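Local atomic coordinates of probable transcriptional regulator (PDB entry 3HIM), a protein that probably binds regulatory DNA as a two-subunit transcription factor of the TetR family. Residues R20-A25 with S68-H73; D106-A111 with W175-T180. All blocks are in the same frame, centred on the assembly; numbering follows the deposited sequence.

Contact 1: R20-A25 with S68-H73; sequences RIRAAA and SLEGHH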
# COMPACT_ATOMS: atom_id res chain seq x y z
N ARG B 20 8.06 13.33 21.39
CA ARG B 20 8.44 12.08 22.05
C ARG B 20 7.21 11.17 22.26
O ARG B 20 7.30 9.95 22.11
CB ARG B 20 9.12 12.39 23.40
CG ARG B 20 9.54 11.20 24.25
CD ARG B 20 10.42 11.67 25.42
NE ARG B 20 10.73 10.61 26.38
CZ ARG B 20 9.96 10.28 27.43
NH1 ARG B 20 8.80 10.91 27.65
NH2 ARG B 20 10.33 9.30 28.25
N ILE B 21 6.10 11.77 22.64
CA ILE B 21 4.85 10.99 22.82
C ILE B 21 4.39 10.40 21.48
O ILE B 21 4.02 9.23 21.42
CB ILE B 21 3.74 11.84 23.51
CG1 ILE B 21 4.14 12.14 24.96
CG2 ILE B 21 2.34 11.12 23.43
CD1 ILE B 21 3.50 13.40 25.54
N ARG B 22 4.47 11.20 20.42
CA ARG B 22 4.08 10.76 19.08
C ARG B 22 4.96 9.61 18.60
O ARG B 22 4.43 8.61 18.11
CB ARG B 22 4.12 11.91 18.07
CG ARG B 22 3.17 13.03 18.38
CD ARG B 22 2.91 13.88 17.15
NE ARG B 22 4.09 14.54 16.62
CZ ARG B 22 4.65 15.64 17.15
NH1 ARG B 22 4.17 16.19 18.26
NH2 ARG B 22 5.71 16.19 16.57
N ALA B 23 6.28 9.75 18.75
CA ALA B 23 7.19 8.66 18.38
C ALA B 23 6.83 7.38 19.14
O ALA B 23 6.70 6.30 18.54
CB ALA B 23 8.65 9.04 18.61
N ALA B 24 6.62 7.50 20.46
CA ALA B 24 6.28 6.31 21.25
C ALA B 24 4.93 5.74 20.84
O ALA B 24 4.76 4.52 20.77
CB ALA B 24 6.29 6.61 22.75
N ALA B 25 3.97 6.63 20.56
CA ALA B 25 2.65 6.18 20.14
C ALA B 25 2.74 5.41 18.80
O ALA B 25 2.03 4.43 18.61
CB ALA B 25 1.68 7.34 20.03
N SER B 68 -0.80 11.78 12.06
CA SER B 68 -1.19 11.71 10.67
C SER B 68 -0.93 13.06 9.94
O SER B 68 -0.47 13.09 8.80
CB SER B 68 -2.66 11.29 10.57
OG SER B 68 -3.04 11.14 9.22
N LEU B 69 -1.22 14.15 10.63
CA LEU B 69 -0.94 15.49 10.11
C LEU B 69 0.55 15.68 9.87
O LEU B 69 0.98 16.11 8.79
CB LEU B 69 -1.45 16.53 11.12
CG LEU B 69 -1.26 18.01 10.82
CD1 LEU B 69 -2.12 18.44 9.61
CD2 LEU B 69 -1.62 18.81 12.08
N GLU B 70 1.33 15.33 10.89
CA GLU B 70 2.78 15.47 10.84
C GLU B 70 3.28 14.73 9.61
O GLU B 70 3.96 15.33 8.78
CB GLU B 70 3.39 14.89 12.12
CG GLU B 70 4.92 14.80 12.18
CD GLU B 70 5.44 14.52 13.60
OE1 GLU B 70 4.99 13.54 14.25
OE2 GLU B 70 6.29 15.29 14.06
N GLY B 71 2.90 13.46 9.50
CA GLY B 71 3.30 12.59 8.38
C GLY B 71 2.87 13.10 7.02
O GLY B 71 3.68 13.19 6.10
N HIS B 72 1.59 13.46 6.89
CA HIS B 72 1.06 14.00 5.64
C HIS B 72 1.72 15.31 5.21
O HIS B 72 2.09 15.45 4.05
CB HIS B 72 -0.47 14.11 5.69
CG HIS B 72 -1.16 12.78 5.62
ND1 HIS B 72 -1.53 12.19 4.43
CD2 HIS B 72 -1.51 11.90 6.59
CE1 HIS B 72 -2.09 11.02 4.67
NE2 HIS B 72 -2.09 10.82 5.97
N HIS B 73 1.86 16.25 6.15
CA HIS B 73 2.55 17.50 5.87
C HIS B 73 4.01 17.27 5.52
O HIS B 73 4.54 17.90 4.62
CB HIS B 73 2.47 18.48 7.05
CG HIS B 73 3.30 19.70 6.84
ND1 HIS B 73 4.65 19.73 7.11
CD2 HIS B 73 2.99 20.92 6.34
CE1 HIS B 73 5.14 20.93 6.81
NE2 HIS B 73 4.14 21.67 6.34
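Arg22 and Glu70 meet in a two-pronged salt bridge, the one link between residues 20-25 and 68-73. The bonds are side-on. Arg22 NE donates to Glu70 OE1 at 2.7 Å, nearly straight at 170°, and Arg22 NH2 donates to Glu70 OE2, also at 2.7 Å. Both oxygens lie close to the guanidinium plane, at its edge. The carboxylate is tilted, however, with its plane 56° from that of the guanidinium, and each oxygen is met from above the carboxylate plane. The bend of Arg22 at chi3 (-62°) helps bring NE and NH2 to face the acid. Glu70 reaches across with an extended chain. Together the two side chains span the 9.6 Å between Arg22 CA and Glu70 CA. Helix 16-32 carries Arg22 and belongs to the TetR-type DNA-binding region. Helix 60-82 carries Glu70. It follows the predicted helix-turn-helix (residues 38-57) in the chain, and its Ser68, Leu69 and His72 touch helix 123-149. The tight side is at Arg22, which is buried. Its side chain packs on Leu63 and Ala66 of the same helix 60-82, and its NH1 is hydrogen-bonded to Tyr57 OH. The loose side is at Glu70, which is partly exposed.

Contact 2: D106-A111 with W175-T180; sequences DNRASA and WFPSHT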
# COMPACT_ATOMS: atom_id res chain seq x y z
N ASP B 106 12.01 5.66 4.46
CA ASP B 106 12.50 6.18 5.77
C ASP B 106 11.41 6.38 6.83
O ASP B 106 11.64 6.10 8.00
CB ASP B 106 13.23 7.51 5.61
CG ASP B 106 14.54 7.40 4.86
OD1 ASP B 106 15.09 6.28 4.69
OD2 ASP B 106 15.04 8.47 4.45
N ASN B 107 10.23 6.86 6.45
CA ASN B 107 9.21 7.16 7.45
C ASN B 107 8.05 6.19 7.47
O ASN B 107 6.93 6.56 7.85
CB ASN B 107 8.69 8.58 7.28
CG ASN B 107 9.81 9.58 7.37
OD1 ASN B 107 10.26 9.90 8.46
ND2 ASN B 107 10.29 10.04 6.22
N ARG B 108 8.34 4.94 7.09
CA ARG B 108 7.30 3.92 6.89
C ARG B 108 6.41 3.66 8.11
O ARG B 108 5.19 3.43 7.95
CB ARG B 108 7.90 2.59 6.35
CG ARG B 108 8.99 1.95 7.24
CD ARG B 108 9.79 0.85 6.50
NE ARG B 108 10.79 0.23 7.36
CZ ARG B 108 12.04 0.67 7.49
NH1 ARG B 108 12.47 1.74 6.81
NH2 ARG B 108 12.87 0.04 8.31
N ALA B 109 7.00 3.67 9.30
CA ALA B 109 6.27 3.35 10.54
C ALA B 109 5.27 4.45 10.84
O ALA B 109 4.11 4.18 11.05
CB ALA B 109 7.22 3.14 11.73
N SER B 110 5.74 5.69 10.82
CA SER B 110 4.84 6.82 10.89
C SER B 110 3.84 6.81 9.73
O SER B 110 2.67 7.10 9.94
CB SER B 110 5.60 8.13 10.89
OG SER B 110 4.68 9.19 10.91
N ALA B 111 4.29 6.48 8.53
CA ALA B 111 3.39 6.48 7.35
C ALA B 111 2.25 5.48 7.53
O ALA B 111 1.09 5.82 7.28
CB ALA B 111 4.16 6.19 6.08
N TRP B 175 5.65 -2.61 2.31
CA TRP B 175 6.52 -3.78 2.05
C TRP B 175 7.98 -3.56 2.37
O TRP B 175 8.73 -4.53 2.49
CB TRP B 175 6.39 -4.31 0.61
CG TRP B 175 6.78 -3.30 -0.46
CD1 TRP B 175 5.93 -2.50 -1.20
CD2 TRP B 175 8.10 -3.00 -0.93
NE1 TRP B 175 6.65 -1.71 -2.07
CE2 TRP B 175 7.98 -2.00 -1.93
CE3 TRP B 175 9.38 -3.46 -0.59
CZ2 TRP B 175 9.08 -1.46 -2.60
CZ3 TRP B 175 10.48 -2.91 -1.25
CH2 TRP B 175 10.32 -1.93 -2.25
N PHE B 176 8.41 -2.31 2.46
CA PHE B 176 9.83 -2.02 2.61
C PHE B 176 10.27 -2.24 4.07
O PHE B 176 9.51 -1.98 4.98
CB PHE B 176 10.09 -0.59 2.16
CG PHE B 176 11.53 -0.17 2.21
CD1 PHE B 176 12.07 0.36 3.38
CD2 PHE B 176 12.33 -0.28 1.08
CE1 PHE B 176 13.39 0.75 3.44
CE2 PHE B 176 13.68 0.12 1.13
CZ PHE B 176 14.20 0.63 2.31
N PRO B 177 11.50 -2.75 4.29
CA PRO B 177 12.48 -3.25 3.32
C PRO B 177 12.23 -4.69 2.89
O PRO B 177 11.68 -5.48 3.67
CB PRO B 177 13.80 -3.19 4.09
CG PRO B 177 13.41 -3.35 5.53
CD PRO B 177 12.03 -2.75 5.67
N SER B 178 12.64 -5.03 1.67
CA SER B 178 12.58 -6.41 1.17
C SER B 178 14.01 -6.92 1.04
O SER B 178 14.97 -6.16 1.24
CB SER B 178 11.88 -6.46 -0.19
OG SER B 178 12.71 -5.87 -1.17
N HIS B 179 14.17 -8.18 0.67
CA HIS B 179 15.52 -8.70 0.41
C HIS B 179 16.19 -7.98 -0.76
O HIS B 179 17.38 -7.65 -0.69
CB HIS B 179 15.50 -10.21 0.18
CG HIS B 179 15.11 -10.98 1.40
ND1 HIS B 179 15.91 -11.04 2.53
CD2 HIS B 179 14.02 -11.73 1.66
CE1 HIS B 179 15.32 -11.80 3.43
NE2 HIS B 179 14.17 -12.23 2.93
N THR B 180 15.43 -7.71 -1.81
CA THR B 180 15.97 -6.92 -2.92
C THR B 180 16.12 -5.45 -2.58
O THR B 180 17.14 -4.83 -2.88
CB THR B 180 15.12 -7.04 -4.18
OG1 THR B 180 14.85 -8.43 -4.43
CG2 THR B 180 15.89 -6.44 -5.39
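Arg108 extends its side chain across Phe176 and Pro177, mostly in van der Waals contact. The CD of Pro177 sits over one face of the guanidinium, 3.6 Å from Arg108 NE. Against Phe176 the group comes to the ring edge, with Arg108 NH1 3.6 Å from Phe176 CE1. The planes are 66° apart, not stacked. Arg108 CG sits between the backbone N and the carbonyl carbon (chi1 58°), and an extended chain then carries the guanidinium to the loop. The peptide bond before Pro177 is cis, and Pro177 CB lies over the centre of the Phe176 ring. Here the start of helix 108-116 meets the loop between helices 158-175 and 184-198, in the all-helical TetR-family C-terminal domain. Phe176 O has Arg108 CD at 3.2 Å and Arg108 NE at 3.5 Å, but the N-H angle is too poor, and the two segments share no hydrogen bond. Arg108 NH1 instead bonds to Ala105 O at the end of helix 89-106. An alanine in place of Arg108 is likely to leave Ala105 O without this donor and the edge of Phe176 without its cover. Thr180 OG1 is hydrogen-bonded to Glu159 OE2 of the second subunit.

Both segments of contact 1 come earlier in the chain than those of contact 2. The centres of the two contacts are about 17 Å apart, and their nearest atoms are about 4 Å apart. They share no helix. Contact 1 joins helices 16-32 and 60-82. Contact 2 lies within the C-terminal domain and joins the start of helix 108-116 to the loop after helix 158-175. Ser68 OG makes a weak hydrogen bond to Gly114 O, so helix 60-82 touches the helix that begins in contact 2. In TetR relatives ligand-driven changes are relayed between the two domains, and helix 60-82 would probably take part here.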